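Local coordinates for StAR-related lipid transfer protein 13 (Homo sapiens, PDB 2PSO), which stimulates GTP hydrolysis by RhoA, and perhaps by Cdc42, and carries at its C-terminal end the lipid-binding START domain described here, at residues D59-A64 and A216-I221; V81-P86 and N223-L228; R96-W101 and Y123-M128; S157-E162 and G168-V173; Y178-C183 and S188-I193. One frame throughout, in Å; residues are numbered along the deposited sequence.

Contact 1: residues D59-A64 and A216-I221; sequences DNTDLA and AEVARI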
# COMPACT_ATOMS: atom_id res chain seq x y z
N ASP A 59 -10.28 4.63 12.49
CA ASP A 59 -10.04 5.96 11.95
C ASP A 59 -10.65 6.05 10.56
O ASP A 59 -10.00 6.47 9.60
CB ASP A 59 -8.53 6.25 11.98
CG ASP A 59 -8.16 7.68 11.59
OD1 ASP A 59 -8.98 8.63 11.70
OD2 ASP A 59 -7.00 7.82 11.15
N ASN A 60 -11.89 5.60 10.47
CA ASN A 60 -12.71 5.76 9.27
C ASN A 60 -12.11 5.21 7.97
O ASN A 60 -12.11 5.89 6.96
CB ASN A 60 -13.04 7.24 9.10
CG ASN A 60 -14.52 7.49 9.02
OD1 ASN A 60 -15.23 6.83 8.25
ND2 ASN A 60 -15.01 8.43 9.81
N THR A 61 -11.59 3.99 8.00
CA THR A 61 -11.02 3.39 6.80
C THR A 61 -11.74 2.10 6.47
O THR A 61 -12.26 1.44 7.36
CB THR A 61 -9.56 3.03 7.01
OG1 THR A 61 -9.41 2.58 8.35
CG2 THR A 61 -8.70 4.25 6.85
N ASP A 62 -11.76 1.74 5.19
CA ASP A 62 -12.21 0.43 4.75
C ASP A 62 -11.02 -0.49 4.44
O ASP A 62 -10.31 -0.26 3.47
CB ASP A 62 -13.09 0.57 3.52
CG ASP A 62 -14.52 0.97 3.87
OD1 ASP A 62 -14.77 1.54 4.98
OD2 ASP A 62 -15.41 0.72 3.03
N LEU A 63 -10.83 -1.53 5.25
CA LEU A 63 -9.83 -2.58 4.99
C LEU A 63 -10.43 -3.91 4.50
O LEU A 63 -11.59 -4.23 4.80
CB LEU A 63 -9.08 -2.84 6.29
CG LEU A 63 -7.77 -3.59 6.20
CD1 LEU A 63 -6.98 -3.00 5.08
CD2 LEU A 63 -7.07 -3.42 7.55
N ALA A 64 -9.64 -4.69 3.75
CA ALA A 64 -10.03 -6.02 3.26
C ALA A 64 -8.82 -6.79 2.75
O ALA A 64 -7.80 -6.19 2.44
CB ALA A 64 -11.07 -5.92 2.17
N ALA A 216 -3.62 2.92 7.72
CA ALA A 216 -3.13 4.10 8.38
C ALA A 216 -2.33 4.96 7.40
O ALA A 216 -2.15 6.16 7.64
CB ALA A 216 -2.30 3.74 9.61
N GLU A 217 -1.86 4.36 6.32
CA GLU A 217 -1.10 5.12 5.32
C GLU A 217 -2.10 5.98 4.60
O GLU A 217 -1.93 7.20 4.39
CB GLU A 217 -0.39 4.20 4.33
CG GLU A 217 0.53 4.95 3.40
CD GLU A 217 0.95 4.13 2.17
OE1 GLU A 217 2.16 3.78 2.06
OE2 GLU A 217 0.07 3.85 1.32
N VAL A 218 -3.20 5.33 4.27
CA VAL A 218 -4.26 5.92 3.53
C VAL A 218 -5.05 6.92 4.38
O VAL A 218 -5.72 7.79 3.86
CB VAL A 218 -5.11 4.81 2.94
CG1 VAL A 218 -6.40 4.64 3.69
CG2 VAL A 218 -5.32 5.05 1.47
N ALA A 219 -4.91 6.84 5.70
CA ALA A 219 -5.59 7.77 6.60
C ALA A 219 -4.73 9.02 6.75
O ALA A 219 -5.25 10.12 6.89
CB ALA A 219 -5.81 7.14 7.94
N ARG A 220 -3.42 8.82 6.74
CA ARG A 220 -2.49 9.92 6.82
C ARG A 220 -2.56 10.76 5.56
O ARG A 220 -2.58 12.00 5.63
CB ARG A 220 -1.09 9.41 7.03
CG ARG A 220 -0.87 8.97 8.43
CD ARG A 220 0.56 8.69 8.67
NE ARG A 220 1.13 7.91 7.58
CZ ARG A 220 1.71 6.74 7.75
NH1 ARG A 220 1.81 6.24 8.97
NH2 ARG A 220 2.21 6.08 6.72
N ILE A 221 -2.65 10.11 4.41
CA ILE A 221 -2.81 10.86 3.18
C ILE A 221 -4.03 11.73 3.30
O ILE A 221 -4.00 12.91 2.93
CB ILE A 221 -2.97 9.96 1.99
CG1 ILE A 221 -1.63 9.26 1.69
CG2 ILE A 221 -3.48 10.80 0.81
CD1 ILE A 221 -1.73 8.13 0.73
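A small, mostly buried side-chain contact sets Asp59 and Thr61, in the turn before strand 62-66, against Val218 and Ala219 of helix 209-223, joining an outer part of the curved START sheet to the C-terminal helix. It buries 131 Å² in all, with no hydrogen bond between the two segments. The nearest backbones, those of Thr61 and Ala219, keep their CA atoms 7.0 Å apart, a spacing bridged by short side chains.

Thr61 carries the apolar half. Its methyl CG2 lies 3.9 Å from CG1 of Val218 and 4.2 Å from CB of Ala219, so one methyl rests on two successive helix residues. The Thr61 and Val218 side chains run past each other in opposite directions, meeting through CG2 and CG1. With chi1 at 37°, OG1 of Thr61 sits between its own backbone N and carbonyl carbon, while CG2 is directed at the helix. The hydroxyl stays within its own turn, bonded to Thr58 O and Ser57 OG.

Asp59 approaches from the exposed side. Its CG is anti to the backbone N (chi1 -174°), which carries OD2 to within 3.5 Å of the CB of Ala219. That meeting is plain packing; the other oxygen, OD1, forms a salt bridge with Arg222, three residues beyond Ala219 on the same helix.

The chemistry is therefore divided: methyl packing seats the turn on Val218 and Ala219, and a charge pair at the exposed side ties the same turn to the helix. Both strap the C-terminal helix, which in START domains lies over the lipid cavity, to the sheet.

Contact 2: residues V81-P86 and N223-L228; sequences VEVEAP and NSFQPL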
# COMPACT_ATOMS: atom_id res chain seq x y z
N VAL A 81 -10.14 5.39 1.79
CA VAL A 81 -10.59 6.57 2.50
C VAL A 81 -11.26 7.49 1.52
O VAL A 81 -11.08 7.37 0.31
CB VAL A 81 -9.45 7.40 3.08
CG1 VAL A 81 -9.05 6.94 4.47
CG2 VAL A 81 -8.30 7.40 2.13
N GLU A 82 -12.04 8.42 2.07
CA GLU A 82 -12.55 9.54 1.30
C GLU A 82 -11.63 10.73 1.62
O GLU A 82 -11.38 11.03 2.78
CB GLU A 82 -14.01 9.83 1.67
CG GLU A 82 -14.69 10.84 0.73
CD GLU A 82 -16.11 11.25 1.16
OE1 GLU A 82 -17.00 10.37 1.25
OE2 GLU A 82 -16.34 12.47 1.39
N VAL A 83 -11.08 11.37 0.59
CA VAL A 83 -10.20 12.50 0.87
C VAL A 83 -10.72 13.79 0.26
O VAL A 83 -11.21 13.79 -0.88
CB VAL A 83 -8.73 12.23 0.48
CG1 VAL A 83 -8.65 11.20 -0.60
CG2 VAL A 83 -8.02 13.51 0.06
N GLU A 84 -10.63 14.87 1.04
CA GLU A 84 -11.11 16.21 0.67
C GLU A 84 -10.22 16.95 -0.34
O GLU A 84 -9.69 18.02 -0.03
CB GLU A 84 -11.26 17.09 1.92
CG GLU A 84 -12.26 16.59 2.96
CD GLU A 84 -13.69 16.53 2.42
OE1 GLU A 84 -14.23 17.61 2.08
OE2 GLU A 84 -14.25 15.41 2.34
N ALA A 85 -10.08 16.38 -1.53
CA ALA A 85 -9.31 16.99 -2.61
C ALA A 85 -9.63 16.22 -3.89
O ALA A 85 -9.86 15.01 -3.85
CB ALA A 85 -7.82 16.94 -2.29
N PRO A 86 -9.63 16.91 -5.04
CA PRO A 86 -9.91 16.25 -6.31
C PRO A 86 -8.78 15.27 -6.67
O PRO A 86 -7.68 15.39 -6.12
CB PRO A 86 -9.92 17.41 -7.30
CG PRO A 86 -9.14 18.49 -6.64
CD PRO A 86 -9.33 18.34 -5.18
N ASN A 223 -5.59 12.82 6.15
CA ASN A 223 -5.32 13.86 7.14
C ASN A 223 -4.49 15.01 6.60
O ASN A 223 -4.67 16.16 7.00
CB ASN A 223 -4.65 13.29 8.37
CG ASN A 223 -5.52 12.28 9.10
OD1 ASN A 223 -6.74 12.26 8.94
ND2 ASN A 223 -4.88 11.43 9.89
N SER A 224 -3.58 14.73 5.69
CA SER A 224 -2.69 15.77 5.20
C SER A 224 -3.40 16.79 4.28
O SER A 224 -2.76 17.69 3.75
CB SER A 224 -1.48 15.16 4.51
OG SER A 224 -1.88 14.66 3.25
N PHE A 225 -4.71 16.64 4.13
CA PHE A 225 -5.51 17.60 3.39
C PHE A 225 -6.54 18.24 4.30
O PHE A 225 -7.46 18.90 3.85
CB PHE A 225 -6.28 16.92 2.27
CG PHE A 225 -5.51 16.74 1.01
CD1 PHE A 225 -5.07 15.47 0.63
CD2 PHE A 225 -5.25 17.82 0.18
CE1 PHE A 225 -4.38 15.28 -0.55
CE2 PHE A 225 -4.56 17.65 -0.99
CZ PHE A 225 -4.12 16.38 -1.36
N GLN A 226 -6.41 17.99 5.60
CA GLN A 226 -7.34 18.58 6.56
C GLN A 226 -6.62 19.71 7.24
O GLN A 226 -5.55 19.50 7.80
CB GLN A 226 -7.77 17.55 7.61
CG GLN A 226 -8.77 16.52 7.11
CD GLN A 226 -8.89 15.30 8.04
OE1 GLN A 226 -8.50 15.36 9.21
NE2 GLN A 226 -9.42 14.21 7.51
N PRO A 227 -7.20 20.93 7.15
CA PRO A 227 -6.79 22.11 7.89
C PRO A 227 -6.35 21.77 9.31
O PRO A 227 -7.15 21.82 10.24
CB PRO A 227 -8.07 22.96 7.92
CG PRO A 227 -8.72 22.66 6.60
CD PRO A 227 -8.33 21.23 6.24
N LEU A 228 -5.07 21.40 9.45
CA LEU A 228 -4.48 21.01 10.73
C LEU A 228 -2.95 21.08 10.66
O LEU A 228 -2.37 22.18 10.65
CB LEU A 228 -4.94 19.60 11.13
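Phe225, just beyond helix 209-223, lays its ring against Val83 and Ala85 where strand 76-83 runs out, and this is the tight part of the contact. CB of Ala85 stands over one ring face, 3.7 Å from the ring centroid and 16° off the ring normal, a CH-pi contact. CG2 of Val83 reaches the ring obliquely, 3.6 Å from CD1. Phe225 CG is anti to its own carbonyl carbon (chi1 -85°), which sends the ring toward the strand end. An inverse gamma turn centred on Glu84 puts the side chains of Val83 and Ala85 both on the ring. Its Ala85 N to Val83 O bond is weak.

The other side is loose. The carbonyl O of Glu84 comes no nearer than 4.3 Å to CB of Phe225, and the Glu84 carboxylate leads away and is exposed. Across from it, a type I turn from Asn223 to Gln226, closed by Gln226 N to Asn223 O (2.9 Å), gives way to a poorly ordered end at Leu228.

Phe225 also meets Val89 and forms a cation-pi pair with Arg93, both of helix 87-96. The chemistry implies that, between these segments, the tail of the helix is held by one aromatic ring, through dispersion and CH-pi contact, with no hydrogen bond.

Contact 3: residues R96-W101 and Y123-M128; sequences RERHLW and YVLNSM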
# COMPACT_ATOMS: atom_id res chain seq x y z
N ARG A 96 4.47 13.15 -5.40
CA ARG A 96 5.63 14.03 -5.12
C ARG A 96 5.66 14.65 -3.72
O ARG A 96 6.53 15.48 -3.44
CB ARG A 96 5.69 15.13 -6.13
CG ARG A 96 5.79 14.67 -7.59
CD ARG A 96 7.14 14.05 -7.86
NE ARG A 96 7.11 13.46 -9.19
CZ ARG A 96 7.97 12.54 -9.63
NH1 ARG A 96 7.84 12.07 -10.86
NH2 ARG A 96 8.94 12.10 -8.83
N GLU A 97 4.74 14.28 -2.84
CA GLU A 97 4.57 15.03 -1.60
C GLU A 97 4.46 14.16 -0.35
O GLU A 97 3.75 14.50 0.59
CB GLU A 97 3.34 15.92 -1.70
CG GLU A 97 3.52 17.09 -2.63
CD GLU A 97 2.42 18.12 -2.51
OE1 GLU A 97 1.23 17.74 -2.39
OE2 GLU A 97 2.77 19.32 -2.52
N ARG A 98 5.16 13.05 -0.33
CA ARG A 98 4.92 12.04 0.68
C ARG A 98 5.65 12.42 1.99
O ARG A 98 5.40 11.86 3.06
CB ARG A 98 5.34 10.68 0.12
CG ARG A 98 5.34 9.59 1.11
CD ARG A 98 5.66 8.27 0.52
NE ARG A 98 5.34 7.24 1.50
CZ ARG A 98 5.52 5.94 1.30
NH1 ARG A 98 6.02 5.50 0.15
NH2 ARG A 98 5.19 5.09 2.25
N HIS A 99 6.52 13.42 1.90
CA HIS A 99 7.17 13.94 3.09
C HIS A 99 6.12 14.66 3.90
O HIS A 99 6.26 14.79 5.12
CB HIS A 99 8.33 14.86 2.72
CG HIS A 99 8.02 15.78 1.58
ND1 HIS A 99 7.57 17.07 1.76
CD2 HIS A 99 8.08 15.59 0.23
CE1 HIS A 99 7.37 17.64 0.58
NE2 HIS A 99 7.67 16.76 -0.36
N LEU A 100 5.05 15.08 3.24
CA LEU A 100 3.91 15.70 3.91
C LEU A 100 2.95 14.72 4.58
O LEU A 100 1.95 15.15 5.15
CB LEU A 100 3.10 16.55 2.94
CG LEU A 100 3.22 18.08 2.83
CD1 LEU A 100 4.58 18.59 3.25
CD2 LEU A 100 2.90 18.50 1.40
N TRP A 101 3.19 13.42 4.49
CA TRP A 101 2.26 12.49 5.15
C TRP A 101 2.85 11.21 5.75
O TRP A 101 2.11 10.33 6.19
CB TRP A 101 1.08 12.14 4.27
CG TRP A 101 1.36 11.65 2.86
CD1 TRP A 101 1.33 12.40 1.72
CD2 TRP A 101 1.60 10.30 2.43
NE1 TRP A 101 1.54 11.62 0.62
CE2 TRP A 101 1.72 10.32 1.04
CE3 TRP A 101 1.73 9.09 3.10
CZ2 TRP A 101 1.99 9.17 0.29
CZ3 TRP A 101 2.01 7.94 2.36
CH2 TRP A 101 2.13 7.99 0.97
N TYR A 123 13.26 5.06 -2.38
CA TYR A 123 13.12 5.67 -1.07
C TYR A 123 13.47 4.73 0.05
O TYR A 123 13.60 3.53 -0.16
CB TYR A 123 11.71 6.19 -0.84
CG TYR A 123 10.57 5.18 -1.03
CD1 TYR A 123 10.01 4.51 0.06
CD2 TYR A 123 10.04 4.93 -2.30
CE1 TYR A 123 8.96 3.61 -0.11
CE2 TYR A 123 9.00 4.03 -2.47
CZ TYR A 123 8.46 3.38 -1.38
OH TYR A 123 7.41 2.50 -1.59
N VAL A 124 13.59 5.28 1.26
CA VAL A 124 13.82 4.50 2.48
C VAL A 124 12.71 4.83 3.45
O VAL A 124 12.32 5.98 3.55
CB VAL A 124 15.11 4.91 3.16
CG1 VAL A 124 15.21 4.25 4.51
CG2 VAL A 124 16.29 4.54 2.31
N LEU A 125 12.18 3.82 4.15
CA LEU A 125 11.27 4.05 5.28
C LEU A 125 11.99 3.66 6.55
O LEU A 125 12.52 2.55 6.64
CB LEU A 125 10.00 3.22 5.17
CG LEU A 125 9.10 3.38 3.95
CD1 LEU A 125 7.71 2.83 4.23
CD2 LEU A 125 9.02 4.84 3.59
N ASN A 126 12.02 4.55 7.53
CA ASN A 126 12.61 4.17 8.81
C ASN A 126 11.65 3.35 9.66
O ASN A 126 10.44 3.45 9.52
CB ASN A 126 13.14 5.40 9.54
CG ASN A 126 14.54 5.78 9.09
OD1 ASN A 126 14.90 6.95 9.06
ND2 ASN A 126 15.33 4.78 8.72
N SER A 127 12.21 2.51 10.53
CA SER A 127 11.42 1.54 11.30
C SER A 127 11.31 1.90 12.78
O SER A 127 12.22 2.51 13.36
CB SER A 127 12.02 0.14 11.16
OG SER A 127 12.11 -0.25 9.80
N MET A 128 10.19 1.49 13.40
CA MET A 128 9.82 1.94 14.76
C MET A 128 10.77 1.47 15.87
O MET A 128 11.46 2.29 16.48
CB MET A 128 8.37 1.54 15.09
CG MET A 128 7.72 2.41 16.18
SD MET A 128 6.53 3.67 15.62
CE MET A 128 7.26 4.32 14.10
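Arg98 alone carries the 96-101 side of this surface contact, reaching Tyr123 and Leu125 at the end of strand 118-125. Ahead of it, Arg96 and Glu97 take the chain out of helix 87-96, and the carbonyl O of Glu97 accepts the N of Leu100 (3.0 Å) as a short 3-10 turn begins.

At Arg98 the side chain leaves that turn fully stretched, CG anti to the backbone N (chi1 171°), and spans a gap in which the closest CA atoms, of Arg98 and Tyr123, are 10.5 Å apart. Its NH1 approaches CE1 of Tyr123 to 3.5 Å. The guanidinium and ring planes are 59° apart and the approach is oblique, so this is neither a stack nor a hydrogen bond; the Tyr123 hydroxyl lies in the guanidinium plane, at its edge. NH2 meets the Leu125 side chain, 3.9 Å from CD1, while CD2 of Leu125 sits over one guanidinium face, toward its rim. The charge itself is answered by Asp102, in a salt bridge from NH2, and by a long, weak ion pair with Glu217 of helix 209-223.

Past His99 and Leu100 the turn closes with Trp101 N bonded to Arg98 O (3.1 Å). The indole of Trp101 then backs the arginine: CG of Arg98 lies 3.4 Å above its plane, and NE1 is bonded to Arg93 O.

The loop after helix 87-96 is thus joined to an inner strand of the curved sheet, beside the C-terminal helix; a sheet curved round such a helix is the helix-grip fold of START domains.

Contact 4: residues S157-E162 and G168-V173; sequences SVEHEE and GVRAVV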
# COMPACT_ATOMS: atom_id res chain seq x y z
N SER A 157 8.70 -3.46 -7.44
CA SER A 157 10.10 -3.33 -7.05
C SER A 157 10.97 -3.79 -8.19
O SER A 157 10.59 -4.69 -8.94
CB SER A 157 10.41 -4.15 -5.78
OG SER A 157 10.01 -3.48 -4.58
N VAL A 158 12.12 -3.13 -8.35
CA VAL A 158 13.10 -3.56 -9.34
C VAL A 158 14.47 -3.37 -8.72
O VAL A 158 14.57 -2.95 -7.57
CB VAL A 158 13.04 -2.71 -10.62
CG1 VAL A 158 11.69 -2.85 -11.31
CG2 VAL A 158 13.31 -1.26 -10.30
N GLU A 159 15.51 -3.69 -9.47
CA GLU A 159 16.87 -3.34 -9.08
C GLU A 159 17.43 -2.30 -10.05
O GLU A 159 17.16 -2.35 -11.25
CB GLU A 159 17.76 -4.56 -9.15
CG GLU A 159 17.61 -5.49 -7.99
CD GLU A 159 18.32 -6.77 -8.25
OE1 GLU A 159 18.01 -7.79 -7.60
OE2 GLU A 159 19.20 -6.75 -9.15
N HIS A 160 18.23 -1.38 -9.54
CA HIS A 160 18.90 -0.47 -10.45
C HIS A 160 20.38 -0.47 -10.18
O HIS A 160 20.79 -0.51 -9.04
CB HIS A 160 18.37 0.97 -10.36
CG HIS A 160 18.60 1.75 -11.62
ND1 HIS A 160 19.73 2.51 -11.83
CD2 HIS A 160 17.89 1.81 -12.77
CE1 HIS A 160 19.69 3.03 -13.05
NE2 HIS A 160 18.58 2.63 -13.64
N GLU A 161 21.17 -0.39 -11.25
CA GLU A 161 22.62 -0.35 -11.12
C GLU A 161 23.13 0.84 -10.28
O GLU A 161 24.31 0.88 -9.94
CB GLU A 161 23.30 -0.36 -12.50
N GLU A 162 22.25 1.78 -9.94
CA GLU A 162 22.65 2.99 -9.21
C GLU A 162 21.90 3.18 -7.90
O GLU A 162 22.11 4.15 -7.20
CB GLU A 162 22.45 4.22 -10.08
CG GLU A 162 23.43 4.30 -11.22
CD GLU A 162 23.23 5.52 -12.06
OE1 GLU A 162 23.11 6.62 -11.48
OE2 GLU A 162 23.18 5.39 -13.31
N GLY A 168 18.98 -0.56 5.37
CA GLY A 168 18.59 -1.85 5.91
C GLY A 168 18.21 -2.96 4.94
O GLY A 168 19.08 -3.65 4.41
N VAL A 169 16.91 -3.15 4.74
CA VAL A 169 16.40 -4.35 4.06
C VAL A 169 15.53 -4.04 2.85
O VAL A 169 14.40 -3.56 3.01
CB VAL A 169 15.50 -5.19 5.01
CG1 VAL A 169 15.17 -6.57 4.40
CG2 VAL A 169 16.13 -5.34 6.39
N ARG A 170 16.01 -4.34 1.66
CA ARG A 170 15.18 -4.23 0.46
C ARG A 170 13.86 -4.94 0.61
O ARG A 170 13.84 -6.14 0.85
CB ARG A 170 15.89 -4.85 -0.73
CG ARG A 170 16.84 -3.92 -1.42
CD ARG A 170 16.10 -2.81 -2.17
NE ARG A 170 16.60 -2.73 -3.54
CZ ARG A 170 17.73 -2.13 -3.88
NH1 ARG A 170 18.48 -1.53 -2.96
NH2 ARG A 170 18.11 -2.11 -5.16
N ALA A 171 12.76 -4.23 0.46
CA ALA A 171 11.48 -4.92 0.39
C ALA A 171 11.22 -5.39 -1.04
O ALA A 171 12.10 -5.31 -1.90
CB ALA A 171 10.36 -4.03 0.88
N VAL A 172 10.03 -5.92 -1.29
CA VAL A 172 9.62 -6.33 -2.62
C VAL A 172 8.16 -5.92 -2.79
O VAL A 172 7.24 -6.62 -2.34
CB VAL A 172 9.78 -7.86 -2.85
CG1 VAL A 172 9.29 -8.26 -4.25
CG2 VAL A 172 11.23 -8.31 -2.67
N VAL A 173 7.95 -4.76 -3.39
CA VAL A 173 6.62 -4.33 -3.73
C VAL A 173 6.23 -5.26 -4.88
O VAL A 173 6.71 -5.11 -5.99
CB VAL A 173 6.61 -2.83 -4.13
CG1 VAL A 173 5.28 -2.43 -4.78
CG2 VAL A 173 6.85 -1.98 -2.92
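The OG of Ser157 accepts the backbone N-H of Val173 at 2.7 Å, with an N-H...O angle of 157°. Its own backbone N returns a bond to Val173 O (3.0 Å), arriving in the carbonyl plane on a lone pair. OG is held beside the backbone N (chi1 -81°), which presents one donor, N, and one acceptor, OG, to the same residue, and the hydroxyl does the work of a strand carbonyl. CB of Val173 packs on the same oxygen, 3.5 Å away.

This pair of hydrogen bonds marks where two antiparallel strands of the START sheet, 151-157 and 169-182, part company. Beyond it the chains diverge, their touching parts running 131° apart, and strand 134-143 takes up the pairing on both flanks: Val137 bonds to Val158, and Asp135 to Ala171.

In the diverging part Arg170 reaches back. Its NH2 comes to 4.3 Å from CA of Glu159, near the guanidinium plane at its edge, and is hydrogen-bonded to Ala163 O. No salt bridge forms with Glu159, whose OE1 stays 6.2 Å from NH2. Further on, ND1 of His160 accepts Glu162 N at 3.2 Å, tilted out of the imidazole plane, while NE2 pairs with Glu112.

Contact 5: residues Y178-C183 and S188-I193; sequences YLIEPC and SRLTHI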
# COMPACT_ATOMS: atom_id res chain seq x y z
N TYR A 178 -2.34 2.64 -6.56
CA TYR A 178 -3.28 3.62 -6.02
C TYR A 178 -4.31 3.86 -7.09
O TYR A 178 -3.95 4.14 -8.23
CB TYR A 178 -2.59 4.92 -5.57
CG TYR A 178 -1.71 4.78 -4.34
CD1 TYR A 178 -0.35 4.44 -4.46
CD2 TYR A 178 -2.21 4.98 -3.07
CE1 TYR A 178 0.47 4.29 -3.35
CE2 TYR A 178 -1.39 4.84 -1.94
CZ TYR A 178 -0.05 4.49 -2.11
OH TYR A 178 0.78 4.34 -1.01
N LEU A 179 -5.59 3.71 -6.73
CA LEU A 179 -6.70 4.08 -7.59
C LEU A 179 -7.43 5.25 -6.94
O LEU A 179 -7.92 5.13 -5.81
CB LEU A 179 -7.67 2.92 -7.81
CG LEU A 179 -7.07 1.55 -8.12
CD1 LEU A 179 -8.13 0.51 -8.32
CD2 LEU A 179 -6.17 1.62 -9.34
N ILE A 180 -7.47 6.37 -7.64
CA ILE A 180 -8.12 7.58 -7.12
C ILE A 180 -9.25 7.94 -8.03
O ILE A 180 -9.05 8.14 -9.22
CB ILE A 180 -7.15 8.75 -7.12
CG1 ILE A 180 -5.74 8.27 -6.76
CG2 ILE A 180 -7.63 9.84 -6.20
CD1 ILE A 180 -4.91 9.31 -6.12
N GLU A 181 -10.46 8.01 -7.48
CA GLU A 181 -11.61 8.30 -8.32
C GLU A 181 -12.45 9.41 -7.73
O GLU A 181 -12.46 9.60 -6.51
CB GLU A 181 -12.43 7.03 -8.55
CG GLU A 181 -12.92 6.39 -7.27
CD GLU A 181 -13.45 4.99 -7.49
OE1 GLU A 181 -13.73 4.64 -8.66
OE2 GLU A 181 -13.57 4.24 -6.49
N PRO A 182 -13.15 10.17 -8.58
CA PRO A 182 -13.94 11.29 -8.10
C PRO A 182 -15.18 10.80 -7.40
O PRO A 182 -15.92 9.99 -7.95
CB PRO A 182 -14.37 12.03 -9.38
CG PRO A 182 -13.62 11.42 -10.48
CD PRO A 182 -13.24 10.04 -10.04
N CYS A 183 -15.39 11.28 -6.18
CA CYS A 183 -16.67 11.14 -5.53
C CYS A 183 -17.00 12.50 -4.92
O CYS A 183 -16.14 13.14 -4.32
CB CYS A 183 -16.65 10.00 -4.49
SG CYS A 183 -15.86 10.36 -2.89
N SER A 188 -12.30 12.91 -3.32
CA SER A 188 -11.90 11.66 -3.95
C SER A 188 -12.03 10.48 -3.02
O SER A 188 -11.86 10.61 -1.80
CB SER A 188 -10.45 11.75 -4.39
OG SER A 188 -10.30 12.82 -5.29
N ARG A 189 -12.32 9.34 -3.63
CA ARG A 189 -12.18 8.05 -2.97
C ARG A 189 -10.76 7.56 -3.30
O ARG A 189 -10.43 7.36 -4.47
CB ARG A 189 -13.25 7.08 -3.49
CG ARG A 189 -13.16 5.62 -3.02
CD ARG A 189 -14.37 5.18 -2.19
NE ARG A 189 -14.25 5.50 -0.76
CZ ARG A 189 -14.17 4.60 0.23
NH1 ARG A 189 -14.08 5.00 1.50
NH2 ARG A 189 -14.20 3.30 -0.06
N LEU A 190 -9.91 7.41 -2.30
CA LEU A 190 -8.58 6.88 -2.52
C LEU A 190 -8.50 5.40 -2.16
O LEU A 190 -8.88 5.02 -1.06
CB LEU A 190 -7.58 7.64 -1.66
CG LEU A 190 -6.13 7.11 -1.57
CD1 LEU A 190 -5.51 7.00 -2.90
CD2 LEU A 190 -5.32 8.03 -0.70
N THR A 191 -8.02 4.57 -3.06
CA THR A 191 -7.90 3.15 -2.75
C THR A 191 -6.51 2.63 -3.06
O THR A 191 -6.05 2.69 -4.20
CB THR A 191 -8.92 2.32 -3.54
OG1 THR A 191 -10.24 2.63 -3.08
CG2 THR A 191 -8.66 0.84 -3.37
N HIS A 192 -5.84 2.11 -2.03
CA HIS A 192 -4.57 1.44 -2.24
C HIS A 192 -4.63 -0.10 -2.12
O HIS A 192 -4.76 -0.66 -1.02
CB HIS A 192 -3.55 1.99 -1.25
CG HIS A 192 -2.16 1.55 -1.54
ND1 HIS A 192 -1.19 1.47 -0.57
CD2 HIS A 192 -1.57 1.16 -2.70
CE1 HIS A 192 -0.05 1.05 -1.11
NE2 HIS A 192 -0.26 0.86 -2.40
N ILE A 193 -4.54 -0.79 -3.26
CA ILE A 193 -4.35 -2.23 -3.25
C ILE A 193 -2.89 -2.64 -3.34
O ILE A 193 -2.29 -2.51 -4.40
CB ILE A 193 -5.04 -2.90 -4.44
CG1 ILE A 193 -6.54 -2.61 -4.43
CG2 ILE A 193 -4.78 -4.43 -4.42
CD1 ILE A 193 -7.17 -2.76 -5.78
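Leu190 CD1 lies at the apolar centre of this antiparallel hairpin, 4.0 Å from CD1 of Ile180 and 3.9 Å from CD2 of Tyr178, where it meets the edge of the phenol ring. Ile180 and Leu190 form a non-hydrogen-bonded pair and point the same way, side by side across two strands whose axes approach to 4.6 Å with N-to-C directions 166° apart, nearly antiparallel.

Next along the same face, Tyr178 and His192 are again a non-hydrogen-bonded pair, and their rings stack face to face, centroids 3.8 Å apart and planes at 8°. His192 CG is anti to its backbone N, which swings the imidazole over the phenol. The polar ends of both rings are engaged: Tyr178 OH with Glu217, His192 NE2 with Ser176.

Reciprocal backbone bonds alternate with these pairs: Leu179 with Thr191 between them, and Glu181 with Arg189 beyond Ile180 and Leu190. Leu179 N to Thr191 O (2.8 Å) is nearly straight at 176°, and Arg189 N to Glu181 O (2.9 Å) belongs to the second set. On the opposite face, Glu181 and Arg189 lie alongside through their aliphatic parts, yet OE2 and NE stay 5.9 Å apart, too far for a salt bridge.

Strand 151-157 bonds to the outer side of strand 169-182 and strand 76-83 to that of strand 188-196, while helices 87-96 and 209-223 pack over the face bearing Tyr178, Ile180, Leu190 and His192.

How the contacts relate
All five contacts share one curved sheet of the START domain. Contacts 1 and 2 cross along the chain and hold helix 209-223 and its tail to strands 62-66 and 76-83, with centres about 12 Å apart. Contacts 3, 4 and 5 follow in series within the span those two close. Contact 5 lies about 12 Å, centre to centre, from both contacts 1 and 2; Glu217 links its Tyr178 to contact 1 and, weakly, to Arg98 of contact 3. Contacts 4 and 5 use opposite ends of strand 169-182, their centres about 26 Å apart. The C-terminal helix is thus fastened over the sheet, as in helix-grip proteins that enclose lipid.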